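Local coordinates for protein Peptide:N-glycosidase F (Elizabethkingia meningoseptica, PDB 3PMS) that probably hydrolyses the amide bond that joins N-linked glycans to asparagine, releasing the intact oligosaccharide and leaving aspartate in the peptide, at residues F106-S111 against S146-V151; A185-T190 against D265-S270; I217-S222 against S274-E279. All coordinates share one frame; numbering follows the deposited sequence.

Contact 1 (F106-S111 against S146-V151)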
ATOM      1  N   PHE A 106       2.142  -1.808  11.357  1.00  8.17           N
ATOM      2  CA  PHE A 106       3.533  -2.180  11.352  1.00  8.62           C
ATOM      3  C   PHE A 106       4.350  -1.724  12.548  1.00  8.58           C
ATOM      4  O   PHE A 106       5.584  -1.750  12.495  1.00  8.63           O
ATOM      5  CB  PHE A 106       4.138  -1.634  10.044  1.00  7.77           C
ATOM      6  CG  PHE A 106       3.507  -2.223   8.798  1.00  6.68           C
ATOM      7  CD1 PHE A 106       3.925  -3.454   8.339  1.00  8.55           C
ATOM      8  CD2 PHE A 106       2.528  -1.583   8.116  1.00  8.99           C
ATOM      9  CE1 PHE A 106       3.289  -4.018   7.236  1.00  9.48           C
ATOM     10  CE2 PHE A 106       1.892  -2.173   6.983  1.00  9.45           C
ATOM     11  CZ  PHE A 106       2.309  -3.348   6.548  1.00  9.77           C
ATOM     12  N   LYS A 107       3.684  -1.346  13.627  1.00  7.79           N
ATOM     13  CA  LYS A 107       4.401  -0.787  14.795  1.00 10.25           C
ATOM     14  C   LYS A 107       5.444  -1.810  15.265  1.00  8.48           C
ATOM     15  O   LYS A 107       6.489  -1.410  15.806  1.00 10.18           O
ATOM     16  CB  LYS A 107       3.430  -0.344  15.887  1.00  8.59           C
ATOM     17  CG  LYS A 107       2.521  -1.426  16.460  1.00  9.49           C
ATOM     18  CD  LYS A 107       1.629  -0.895  17.555  1.00 12.78           C
ATOM     19  CE  LYS A 107       0.475  -1.812  17.872  1.00 14.38           C
ATOM     20  NZ  LYS A 107      -0.339  -1.334  19.105  1.00 13.83           N
ATOM     21  N   SER A 108       5.187  -3.116  15.177  1.00  8.77           N
ATOM     22  CA  SER A 108       6.212  -4.074  15.599  1.00  9.78           C
ATOM     23  C   SER A 108       7.524  -4.058  14.846  1.00 11.53           C
ATOM     24  O   SER A 108       8.594  -4.455  15.361  1.00 13.36           O
ATOM     25  CB  SER A 108       5.635  -5.484  15.567  1.00  9.73           C
ATOM     26  OG  SER A 108       5.327  -5.964  14.262  1.00 10.46           O
ATOM     27  N   LEU A 109       7.479  -3.497  13.652  1.00  9.74           N
ATOM     28  CA  LEU A 109       8.641  -3.361  12.795  1.00  9.99           C
ATOM     29  C   LEU A 109       9.214  -1.948  12.874  1.00 10.70           C
ATOM     30  O   LEU A 109      10.315  -1.726  12.347  1.00 12.77           O
ATOM     31  CB  LEU A 109       8.295  -3.719  11.356  1.00 11.38           C
ATOM     32  CG  LEU A 109       8.042  -5.179  11.030  1.00 17.46           C
ATOM     33  CD1 LEU A 109       6.626  -5.585  11.221  1.00 23.09           C
ATOM     34  CD2 LEU A 109       8.528  -5.539   9.633  1.00 20.15           C
ATOM     35  N   LEU A 110       8.464  -0.983  13.345  1.00  9.88           N
ATOM     36  CA  LEU A 110       8.920   0.436  13.386  1.00  9.50           C
ATOM     37  C   LEU A 110       9.418   0.739  14.822  1.00  9.06           C
ATOM     38  O   LEU A 110       8.826   1.453  15.607  1.00 12.37           O
ATOM     39  CB  LEU A 110       7.802   1.381  12.932  1.00 10.14           C
ATOM     40  CG  LEU A 110       7.276   1.166  11.528  1.00  9.84           C
ATOM     41  CD1 LEU A 110       5.918   1.871  11.324  1.00 11.61           C
ATOM     42  CD2 LEU A 110       8.319   1.665  10.487  1.00 11.07           C
ATOM     43  N   SER A 111      10.556   0.090  15.106  1.00 10.42           N
ATOM     44  CA  SER A 111      11.110  -0.035  16.446  1.00 11.23           C
ATOM     45  C   SER A 111      12.632  -0.193  16.350  1.00  9.61           C
ATOM     46  O   SER A 111      13.086  -1.051  15.638  1.00 11.53           O
ATOM     47  CB  SER A 111      10.469  -1.272  17.096  1.00 14.93           C
ATOM     48  OG  SER A 111      11.083  -1.543  18.323  1.00 20.68           O
ATOM     49  N   SER A 146       1.497  -6.932  18.937  1.00 12.32           N
ATOM     50  CA  SER A 146       1.038  -7.154  17.581  1.00 11.75           C
ATOM     51  C   SER A 146       2.136  -7.792  16.749  1.00 10.68           C
ATOM     52  O   SER A 146       3.339  -7.669  17.053  1.00 12.17           O
ATOM     53  CB  SER A 146       0.555  -5.878  16.922  1.00 14.38           C
ATOM     54  OG  SER A 146       1.623  -4.991  16.638  1.00 13.34           O
ATOM     55  N   ALA A 147       1.752  -8.464  15.672  1.00  9.24           N
ATOM     56  CA  ALA A 147       2.698  -9.027  14.709  1.00  8.91           C
ATOM     57  C   ALA A 147       2.043  -9.055  13.365  1.00 10.27           C
ATOM     58  O   ALA A 147       0.826  -9.100  13.270  1.00 11.00           O
ATOM     59  CB  ALA A 147       3.114 -10.471  15.063  1.00 11.20           C
ATOM     60  N   VAL A 148       2.849  -8.821  12.347  1.00  9.79           N
ATOM     61  CA  VAL A 148       2.366  -8.659  10.974  1.00  9.61           C
ATOM     62  C   VAL A 148       3.268  -9.359   9.987  1.00  9.13           C
ATOM     63  O   VAL A 148       4.492  -9.303  10.114  1.00 11.57           O
ATOM     64  CB  VAL A 148       2.169  -7.177  10.618  1.00 10.93           C
ATOM     65  CG1 VAL A 148       3.472  -6.395  10.765  1.00 12.21           C
ATOM     66  CG2 VAL A 148       1.522  -6.984   9.202  1.00  9.33           C
ATOM     67  N   VAL A 149       2.705 -10.026   9.006  1.00  8.76           N
ATOM     68  CA  VAL A 149       3.447 -10.669   7.922  1.00  9.33           C
ATOM     69  C   VAL A 149       2.665 -10.528   6.606  1.00  9.70           C
ATOM     70  O   VAL A 149       1.446 -10.489   6.607  1.00  9.43           O
ATOM     71  CB  VAL A 149       3.758 -12.152   8.201  1.00 12.80           C
ATOM     72  CG1 VAL A 149       4.869 -12.287   9.285  1.00 19.81           C
ATOM     73  CG2 VAL A 149       2.528 -12.957   8.408  1.00 11.39           C
ATOM     74  N   PRO A 150       3.364 -10.483   5.478  1.00  9.47           N
ATOM     75  CA  PRO A 150       2.691 -10.469   4.201  1.00 10.25           C
ATOM     76  C   PRO A 150       2.088 -11.816   3.831  1.00  9.37           C
ATOM     77  O   PRO A 150       2.703 -12.887   4.025  1.00 11.70           O
ATOM     78  CB  PRO A 150       3.801 -10.115   3.199  1.00 10.09           C
ATOM     79  CG  PRO A 150       5.055 -10.543   3.849  1.00 10.57           C
ATOM     80  CD  PRO A 150       4.793 -10.200   5.315  1.00 10.31           C
ATOM     81  N   VAL A 151       0.926 -11.723   3.230  1.00  8.81           N
ATOM     82  CA  VAL A 151       0.277 -12.855   2.589  1.00  9.37           C
ATOM     83  C   VAL A 151       0.623 -12.913   1.087  1.00 11.15           C
ATOM     84  O   VAL A 151       1.145 -13.915   0.574  1.00 12.59           O
ATOM     85  CB  VAL A 151      -1.192 -12.786   2.777  1.00  9.90           C
ATOM     86  CG1 VAL A 151      -1.891 -13.993   2.134  1.00 10.50           C
ATOM     87  CG2 VAL A 151      -1.563 -12.692   4.282  1.00 10.45           C
TER
HETATM   88  O   HOH W   1       2.894  -4.768  14.149  1.00  9.47           O
HETATM   89  O   HOH W   2       5.663  -8.564  13.356  1.00 11.90           O

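Contact 2 (A185-T190 against D265-S270)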
ATOM      1  N   ALA A 185      -7.487 -10.816  14.983  1.00  9.26           N
ATOM      2  CA  ALA A 185      -6.712 -10.910  13.733  1.00  9.86           C
ATOM      3  C   ALA A 185      -7.452 -10.239  12.603  1.00 10.48           C
ATOM      4  O   ALA A 185      -8.678 -10.232  12.551  1.00 10.33           O
ATOM      5  CB  ALA A 185      -6.421 -12.338  13.343  1.00 11.20           C
ATOM      6  N   TYR A 186      -6.680  -9.680  11.654  1.00  8.83           N
ATOM      7  CA  TYR A 186      -7.323  -9.055  10.499  1.00  9.40           C
ATOM      8  C   TYR A 186      -6.316  -8.944   9.347  1.00  6.65           C
ATOM      9  O   TYR A 186      -5.136  -9.177   9.502  1.00  8.78           O
ATOM     10  CB  TYR A 186      -7.824  -7.663  10.844  1.00  7.72           C
ATOM     11  CG  TYR A 186      -6.844  -6.710  11.498  1.00  8.11           C
ATOM     12  CD1 TYR A 186      -6.122  -5.803  10.705  1.00  8.96           C
ATOM     13  CD2 TYR A 186      -6.686  -6.636  12.843  1.00 11.09           C
ATOM     14  CE1 TYR A 186      -5.216  -4.917  11.230  1.00  9.30           C
ATOM     15  CE2 TYR A 186      -5.749  -5.774  13.391  1.00 12.18           C
ATOM     16  CZ  TYR A 186      -5.054  -4.871  12.578  1.00 10.88           C
ATOM     17  OH  TYR A 186      -4.239  -3.961  13.180  1.00 10.88           O
ATOM     18  N   LEU A 187      -6.885  -8.685   8.167  1.00  8.13           N
ATOM     19  CA  LEU A 187      -6.132  -8.436   6.929  1.00  7.85           C
ATOM     20  C   LEU A 187      -6.085  -6.961   6.595  1.00  8.21           C
ATOM     21  O   LEU A 187      -7.019  -6.220   6.849  1.00  6.92           O
ATOM     22  CB  LEU A 187      -6.775  -9.229   5.758  1.00  7.84           C
ATOM     23  CG  LEU A 187      -6.980 -10.728   5.984  1.00  9.88           C
ATOM     24  CD1 LEU A 187      -7.900 -11.357   4.904  1.00  9.95           C
ATOM     25  CD2 LEU A 187      -5.665 -11.386   6.031  1.00 11.13           C
ATOM     26  N   ARG A 188      -4.964  -6.585   5.986  1.00  7.10           N
ATOM     27  CA  ARG A 188      -4.710  -5.220   5.493  1.00  7.31           C
ATOM     28  C   ARG A 188      -4.307  -5.349   4.040  1.00  8.30           C
ATOM     29  O   ARG A 188      -3.319  -6.004   3.734  1.00  8.78           O
ATOM     30  CB  ARG A 188      -3.531  -4.582   6.269  1.00  7.55           C
ATOM     31  CG  ARG A 188      -3.157  -3.223   5.793  1.00  7.04           C
ATOM     32  CD  ARG A 188      -1.709  -2.892   6.251  1.00  7.70           C
ATOM     33  NE  ARG A 188      -1.269  -1.563   5.831  1.00  7.62           N
ATOM     34  CZ  ARG A 188      -1.382  -0.456   6.554  1.00  8.51           C
ATOM     35  NH1 ARG A 188      -2.023  -0.446   7.712  1.00  9.08           N
ATOM     36  NH2 ARG A 188      -0.800   0.678   6.142  1.00  8.04           N
ATOM     37  N   THR A 189      -5.131  -4.798   3.157  1.00  6.87           N
ATOM     38  CA  THR A 189      -4.902  -4.904   1.697  1.00  7.57           C
ATOM     39  C   THR A 189      -4.890  -3.565   1.031  1.00  6.80           C
ATOM     40  O   THR A 189      -5.696  -2.644   1.330  1.00  7.76           O
ATOM     41  CB  THR A 189      -5.985  -5.790   1.043  1.00  8.03           C
ATOM     42  OG1 THR A 189      -6.081  -7.077   1.691  1.00  8.04           O
ATOM     43  CG2 THR A 189      -5.767  -5.969  -0.483  1.00  8.39           C
ATOM     44  N   THR A 190      -3.961  -3.398   0.098  1.00  6.32           N
ATOM     45  CA  THR A 190      -3.811  -2.175  -0.720  1.00  6.55           C
ATOM     46  C   THR A 190      -3.788  -2.712  -2.183  1.00  6.83           C
ATOM     47  O   THR A 190      -2.908  -3.497  -2.579  1.00  8.22           O
ATOM     48  CB  THR A 190      -2.551  -1.429  -0.365  1.00  7.68           C
ATOM     49  OG1 THR A 190      -2.513  -1.249   1.041  1.00  8.56           O
ATOM     50  CG2 THR A 190      -2.523  -0.073  -1.057  1.00 10.14           C
ATOM     51  N   ASP A 265      -9.980  -5.873   6.947  1.00  8.57           N
ATOM     52  CA  ASP A 265     -10.989  -6.958   7.010  1.00  9.21           C
ATOM     53  C   ASP A 265     -10.739  -7.780   8.241  1.00  9.57           C
ATOM     54  O   ASP A 265      -9.719  -8.466   8.360  1.00  8.81           O
ATOM     55  CB  ASP A 265     -10.943  -7.838   5.765  1.00  9.38           C
ATOM     56  CG  ASP A 265     -11.254  -7.048   4.457  1.00  8.77           C
ATOM     57  OD1 ASP A 265     -12.311  -6.418   4.429  1.00 11.28           O
ATOM     58  OD2 ASP A 265     -10.392  -7.105   3.551  1.00  9.95           O
ATOM     59  N   VAL A 266     -11.693  -7.758   9.181  1.00 10.57           N
ATOM     60  CA  VAL A 266     -11.459  -8.417  10.498  1.00 12.10           C
ATOM     61  C   VAL A 266     -11.899  -9.865  10.407  1.00 10.52           C
ATOM     62  O   VAL A 266     -13.027 -10.183   9.957  1.00 12.76           O
ATOM     63  CB  VAL A 266     -12.218  -7.661  11.577  1.00 12.27           C
ATOM     64  CG1 VAL A 266     -12.076  -8.405  12.936  1.00 15.71           C
ATOM     65  CG2 VAL A 266     -11.710  -6.277  11.692  1.00 12.35           C
ATOM     66  N   LEU A 267     -11.024 -10.762  10.813  1.00 10.40           N
ATOM     67  CA  LEU A 267     -11.177 -12.206  10.677  1.00 12.58           C
ATOM     68  C   LEU A 267     -11.968 -12.729  11.855  1.00 12.43           C
ATOM     69  O   LEU A 267     -11.890 -12.202  12.957  1.00 13.97           O
ATOM     70  CB  LEU A 267      -9.836 -12.921  10.662  1.00 11.82           C
ATOM     71  CG  LEU A 267      -9.007 -12.624   9.403  1.00 11.35           C
ATOM     72  CD1 LEU A 267      -7.544 -12.898   9.583  1.00 11.57           C
ATOM     73  CD2 LEU A 267      -9.539 -13.496   8.208  1.00 13.87           C
ATOM     74  N   ASN A 268     -12.737 -13.778  11.584  1.00 13.44           N
ATOM     75  CA  ASN A 268     -13.494 -14.473  12.657  1.00 15.87           C
ATOM     76  C   ASN A 268     -12.585 -15.106  13.671  1.00 14.37           C
ATOM     77  O   ASN A 268     -11.628 -15.786  13.315  1.00 15.07           O
ATOM     78  CB  ASN A 268     -14.359 -15.547  12.019  1.00 16.68           C
ATOM     79  CG  ASN A 268     -15.533 -15.968  12.938  1.00 24.38           C
ATOM     80  OD1 ASN A 268     -16.663 -15.530  12.760  1.00 29.52           O
ATOM     81  ND2 ASN A 268     -15.233 -16.717  13.937  1.00 23.70           N
ATOM     82  N   ASN A 269     -12.908 -14.918  14.955  1.00 16.73           N
ATOM     83  CA  ASN A 269     -12.046 -15.456  16.018  1.00 18.32           C
ATOM     84  C   ASN A 269     -12.003 -16.984  16.108  1.00 18.45           C
ATOM     85  O   ASN A 269     -11.089 -17.591  16.664  1.00 17.07           O
ATOM     86  CB  ASN A 269     -12.520 -14.869  17.370  1.00 17.48           C
ATOM     87  CG  ASN A 269     -12.085 -13.451  17.591  1.00 18.68           C
ATOM     88  OD1 ASN A 269     -12.696 -12.688  18.403  1.00 24.37           O
ATOM     89  ND2 ASN A 269     -11.082 -13.047  16.846  1.00 16.41           N
ATOM     90  N   SER A 270     -12.947 -17.631  15.446  1.00 19.08           N
ATOM     91  CA  SER A 270     -12.929 -19.074  15.310  1.00 21.23           C
ATOM     92  C   SER A 270     -11.663 -19.559  14.633  1.00 20.29           C
ATOM     93  O   SER A 270     -11.292 -20.725  14.767  1.00 22.21           O
ATOM     94  CB  SER A 270     -14.173 -19.552  14.514  1.00 21.69           C
ATOM     95  OG  SER A 270     -14.024 -19.287  13.104  1.00 29.34           O
TER
HETATM   96  O   HOH W   3     -10.395 -11.180  15.055  1.00 13.31           O
HETATM   97  O   HOH W   4      -7.749  -6.706   3.733  1.00  8.54           O

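Contact 3 (I217-S222 against S274-E279)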
ATOM      1  N   ILE A 217     -12.100 -11.606  -1.109  1.00 10.88           N
ATOM      2  CA  ILE A 217     -11.227 -12.510  -0.368  1.00 10.63           C
ATOM      3  C   ILE A 217     -12.083 -13.661   0.146  1.00  8.60           C
ATOM      4  O   ILE A 217     -13.082 -13.421   0.818  1.00  9.97           O
ATOM      5  CB  ILE A 217     -10.555 -11.795   0.820  1.00  9.97           C
ATOM      6  CG1 ILE A 217      -9.510 -10.839   0.281  1.00 12.35           C
ATOM      7  CG2 ILE A 217      -9.800 -12.832   1.708  1.00 12.24           C
ATOM      8  CD1 ILE A 217      -8.863  -9.909   1.312  1.00 13.11           C
ATOM      9  N   ALA A 218     -11.634 -14.861  -0.157  1.00 10.07           N
ATOM     10  CA  ALA A 218     -12.246 -16.118   0.344  1.00 11.30           C
ATOM     11  C   ALA A 218     -11.366 -16.637   1.472  1.00 10.80           C
ATOM     12  O   ALA A 218     -10.127 -16.657   1.381  1.00 11.31           O
ATOM     13  CB  ALA A 218     -12.381 -17.154  -0.737  1.00 12.05           C
ATOM     14  N   ILE A 219     -12.054 -17.026   2.536  1.00 11.15           N
ATOM     15  CA  ILE A 219     -11.401 -17.586   3.738  1.00 11.63           C
ATOM     16  C   ILE A 219     -11.941 -19.030   3.859  1.00 10.92           C
ATOM     17  O   ILE A 219     -13.154 -19.205   3.962  1.00 10.28           O
ATOM     18  CB  ILE A 219     -11.798 -16.790   4.955  1.00 12.10           C
ATOM     19  CG1 ILE A 219     -11.336 -15.311   4.854  1.00 12.72           C
ATOM     20  CG2 ILE A 219     -11.208 -17.470   6.239  1.00 13.26           C
ATOM     21  CD1 ILE A 219      -9.855 -15.127   4.788  1.00 14.47           C
ATOM     22  N   ASN A 220     -11.047 -19.990   3.893  1.00 10.78           N
ATOM     23  CA  ASN A 220     -11.436 -21.424   3.891  1.00 10.96           C
ATOM     24  C   ASN A 220     -12.448 -21.689   2.776  1.00 13.05           C
ATOM     25  O   ASN A 220     -13.460 -22.388   2.931  1.00 12.05           O
ATOM     26  CB  ASN A 220     -11.972 -21.816   5.256  1.00 10.75           C
ATOM     27  CG  ASN A 220     -10.860 -21.970   6.295  1.00 12.37           C
ATOM     28  OD1 ASN A 220     -11.130 -21.854   7.537  1.00 18.87           O
ATOM     29  ND2 ASN A 220      -9.708 -22.307   5.849  1.00 12.24           N
ATOM     30  N   ASN A 221     -12.177 -21.040   1.642  1.00 11.74           N
ATOM     31  CA  ASN A 221     -12.942 -21.176   0.388  1.00 10.94           C
ATOM     32  C   ASN A 221     -14.213 -20.403   0.335  1.00 11.43           C
ATOM     33  O   ASN A 221     -14.806 -20.294  -0.753  1.00 11.94           O
ATOM     34  CB  ASN A 221     -13.184 -22.640  -0.019  1.00 12.76           C
ATOM     35  CG  ASN A 221     -11.891 -23.445  -0.098  1.00 12.48           C
ATOM     36  OD1 ASN A 221     -10.843 -23.026  -0.716  1.00 16.19           O
ATOM     37  ND2 ASN A 221     -11.910 -24.637   0.537  1.00 11.97           N
ATOM     38  N   SER A 222     -14.633 -19.799   1.414  1.00  9.97           N
ATOM     39  CA  SER A 222     -15.886 -19.091   1.455  1.00 10.28           C
ATOM     40  C   SER A 222     -15.672 -17.632   1.150  1.00 11.00           C
ATOM     41  O   SER A 222     -14.885 -16.937   1.855  1.00 11.60           O
ATOM     42  CB  SER A 222     -16.635 -19.268   2.766  1.00 10.08           C
ATOM     43  OG  SER A 222     -17.826 -18.502   2.839  1.00 12.36           O
ATOM     44  N   SER A 274      -5.722 -22.039  14.386  1.00 24.84           N
ATOM     45  CA  SER A 274      -5.937 -22.910  13.216  1.00 22.82           C
ATOM     46  C   SER A 274      -5.103 -22.398  12.062  1.00 21.04           C
ATOM     47  O   SER A 274      -4.542 -21.279  12.128  1.00 19.91           O
ATOM     48  CB  SER A 274      -7.408 -22.873  12.788  1.00 23.60           C
ATOM     49  OG  SER A 274      -7.683 -21.694  12.029  1.00 24.25           O
ATOM     50  N   THR A 275      -4.957 -23.231  11.033  1.00 18.38           N
ATOM     51  CA  THR A 275      -4.446 -22.813   9.768  1.00 16.22           C
ATOM     52  C   THR A 275      -5.638 -22.689   8.811  1.00 17.39           C
ATOM     53  O   THR A 275      -6.462 -23.581   8.741  1.00 16.62           O
ATOM     54  CB  THR A 275      -3.428 -23.778   9.218  1.00 19.39           C
ATOM     55  OG1 THR A 275      -2.334 -23.875  10.161  1.00 19.74           O
ATOM     56  CG2 THR A 275      -2.895 -23.378   7.832  1.00 18.45           C
ATOM     57  N   PHE A 276      -5.768 -21.529   8.176  1.00 14.68           N
ATOM     58  CA  PHE A 276      -6.885 -21.259   7.236  1.00 15.46           C
ATOM     59  C   PHE A 276      -6.370 -20.811   5.888  1.00 15.78           C
ATOM     60  O   PHE A 276      -5.246 -20.358   5.772  1.00 14.70           O
ATOM     61  CB  PHE A 276      -7.849 -20.195   7.794  1.00 13.98           C
ATOM     62  CG  PHE A 276      -7.269 -18.796   7.924  1.00 15.09           C
ATOM     63  CD1 PHE A 276      -6.707 -18.339   9.119  1.00 19.64           C
ATOM     64  CD2 PHE A 276      -7.384 -17.866   6.894  1.00 13.40           C
ATOM     65  CE1 PHE A 276      -6.252 -17.002   9.206  1.00 16.06           C
ATOM     66  CE2 PHE A 276      -6.901 -16.580   7.015  1.00 14.54           C
ATOM     67  CZ  PHE A 276      -6.300 -16.186   8.168  1.00 16.72           C
ATOM     68  N   SER A 277      -7.148 -21.046   4.819  1.00 14.42           N
ATOM     69  CA  SER A 277      -6.753 -20.574   3.490  1.00 14.27           C
ATOM     70  C   SER A 277      -7.342 -19.214   3.197  1.00 10.81           C
ATOM     71  O   SER A 277      -8.359 -18.789   3.730  1.00 12.09           O
ATOM     72  CB  SER A 277      -7.167 -21.529   2.393  1.00 15.78           C
ATOM     73  OG  SER A 277      -8.563 -21.600   2.345  1.00 14.11           O
ATOM     74  N   TYR A 278      -6.480 -18.462   2.546  1.00 12.94           N
ATOM     75  CA  TYR A 278      -6.787 -17.164   1.964  1.00 12.43           C
ATOM     76  C   TYR A 278      -6.726 -17.314   0.464  1.00  9.74           C
ATOM     77  O   TYR A 278      -5.822 -17.940  -0.101  1.00 12.00           O
ATOM     78  CB  TYR A 278      -5.690 -16.211   2.440  1.00 14.61           C
ATOM     79  CG  TYR A 278      -5.551 -14.871   1.690  1.00 12.35           C
ATOM     80  CD1 TYR A 278      -4.971 -14.799   0.440  1.00 10.69           C
ATOM     81  CD2 TYR A 278      -5.889 -13.685   2.302  1.00 12.20           C
ATOM     82  CE1 TYR A 278      -4.803 -13.583  -0.252  1.00  9.28           C
ATOM     83  CE2 TYR A 278      -5.776 -12.489   1.634  1.00 14.95           C
ATOM     84  CZ  TYR A 278      -5.204 -12.429   0.402  1.00 11.68           C
ATOM     85  OH  TYR A 278      -4.958 -11.299  -0.330  1.00 14.25           O
ATOM     86  N   GLU A 279      -7.709 -16.691  -0.226  1.00 10.55           N
ATOM     87  CA  GLU A 279      -7.624 -16.580  -1.680  1.00 10.15           C
ATOM     88  C   GLU A 279      -8.107 -15.185  -2.076  1.00  9.39           C
ATOM     89  O   GLU A 279      -9.203 -14.777  -1.678  1.00 10.60           O
ATOM     90  CB  GLU A 279      -8.426 -17.638  -2.406  1.00 12.83           C
ATOM     91  CG  GLU A 279      -8.250 -17.592  -3.873  1.00 13.96           C
ATOM     92  CD  GLU A 279      -9.063 -18.653  -4.635  1.00 19.55           C
ATOM     93  OE1 GLU A 279      -9.811 -19.426  -4.006  1.00 18.60           O
ATOM     94  OE2 GLU A 279      -9.053 -18.582  -5.897  1.00 21.86           O
TER
HETATM   95  O   HOH W   5      -9.796 -19.523   0.925  1.00 10.93           O
HETATM   96  O   HOH W   6      -9.894 -20.441  -1.570  1.00 20.59           O

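Contact 1 (F106-S111 against S146-V151)
Val148 presents its two methyls to Phe106 and Leu109. CG1, wedged between its own backbone N and carbonyl carbon (chi1 59°), lies 3.8 Å from Phe106 CD1, while CG2 meets CE1 of the same ring. Leu109 CD1 reaches that CG1 at 3.3 Å, tighter than ordinary van der Waals contact. The ring of Phe106 also packs edge-to-face on Phe301 of the neighbouring strand.

Ser108 is tied to the strand through two waters, one leading to Ser146 OG and one to Val148 N. The first accepts from Ser108 N at 3.0 Å and is hydrogen-bonded to Ser146 OG at 2.8 Å. The second lies 2.8 Å from Ser108 OG and accepts the N-H of Val148 at 3.0 Å. Beside the first bridge the extended Lys107 chain runs past Ser146, CE lying 3.6 Å from Ser146 OG, and carries NZ on to the carbonyl oxygen of Val43.

The loop 106-111 follows strand 99-102, whereas 146-151 lies on an edge strand of another antiparallel sheet, so the contact joins the two jelly-roll halves of the enzyme. With no direct hydrogen bond across it, this junction rests on apolar packing at Val148 and on two water bridges from Ser108.

Contact 2 (A185-T190 against D265-S270)
Three backbone hydrogen bonds join Leu187 and Ala185 to segment 265-270. Leu187 and Asp265 exchange two: Leu187 N to Asp265 O is 2.8 Å with an N-H...O angle of 169°, and Asp265 N to Leu187 O is 3.0 Å. The third runs from Leu267 N to Ala185 O at 3.0 Å. Between them Tyr186 and Val266 form an antiparallel non-hydrogen-bonded pair, their CA atoms 4.2 Å apart.

This places 263-266 as the outermost strand of a four-stranded antiparallel sheet in the C-terminal jelly roll. Strand 184-197 is its inner neighbour and bonds on its other side to strand 295-306.

Apolar packing comes next. Tyr186 and Val266 share one face, where Tyr186 CB approaches Val266 CG2; with chi1 at 51° the tyrosine ring is carried off the pair, and its OH bonds to Asp105. Leu187 and Asp265 point to the opposite face. Leu267 CD1 reaches Ala185 CB at 4.0 Å and Leu187 CG at 4.2 Å.

Two waters add to the pairing. Ala185 and Leu267 share one direct bond; in place of the return bond a water accepts from Ala185 N and donates to Leu267 O. On the Leu187 side, between Thr189 and Asp265, a water takes the proton of Thr189 OG1 at 2.7 Å and donates to Asp265 OD2. That carboxylate oxygen has a second partner in His227 NE2, a neighbour that could stabilise its negative charge, while Thr189 OG1 also bonds Ser300.

Contact 3 (I217-S222 against S274-E279)
Ala218 and Glu279 satisfy each other's backbones. Ala218 N donates to Glu279 O at 2.9 Å, nearly straight at 169°. The return bond, Glu279 N to Ala218 O, has the same length but bends to 147°. Ala218 O has further company in a weak bond from a water and the CA-H of Tyr278, while Glu279 O also receives the CA-H of Ile217.

A third bond, Asn220 N to Ser277 O, extends the pairing past the end of strand 213-219. Its donor stands above the carbonyl plane, away from the lone-pair directions, and the CA-H of Ile219 points at the same oxygen.

The segment ends in a beta hairpin: a type I' turn from Ile219 to Ser222, with Asn220 and Asn221 at positive phi, leads from strand 213-219 to strand 222-229. Ile219 and Ser222 bond N to O in both directions. Strand 213-219 lies between 222-229 and 275-281 within one antiparallel sheet of the jelly roll.

Waters serve the turn. The one that bonds weakly to Ala218 O accepts Asn221 N at 2.9 Å and meets Ser277 OG at 2.8 Å, tying turn to strand; that hydroxyl sits between its own backbone N and carbonyl carbon (chi1 64°), which turns it to the Asn220 side and the water. Another water donates to Asn221 OD1 and, at 2.6 Å, to Glu279 OE1; Lys173 NZ is a second donor to that amide oxygen.

On the apolar face, Ile219 sets CG2 at 3.9 Å from Phe276 CD2 and CD1 near CE2. Ile217 brings CD1 to 4.0 Å from Tyr278 CE2, while the tyrosine hydroxyl bonds weakly to Ser300 OG.

In the fold
From the N terminus, contact 1 comes first: 106-111, in the loop before strand 114-120, meets strand 145-163 after 34 intervening residues, and it closes before the others open. Contact 2 then opens at 185-190 and contact 3 at 217-222; they close in the same order, at 265-270 and 274-279, so the two cross. Contact 1 ties one jelly roll to the other, whereas contact 2 pairs strands within one sheet of the C-terminal jelly roll and contact 3 within the other. Leu267 packs between those sheets, against Ile219 and Phe276. Phe106 touches Arg188, connecting contacts 1 and 2, while Val151 CG1 lies 3.6 Å from Tyr278 CD1, linking contact 1 with contact 3.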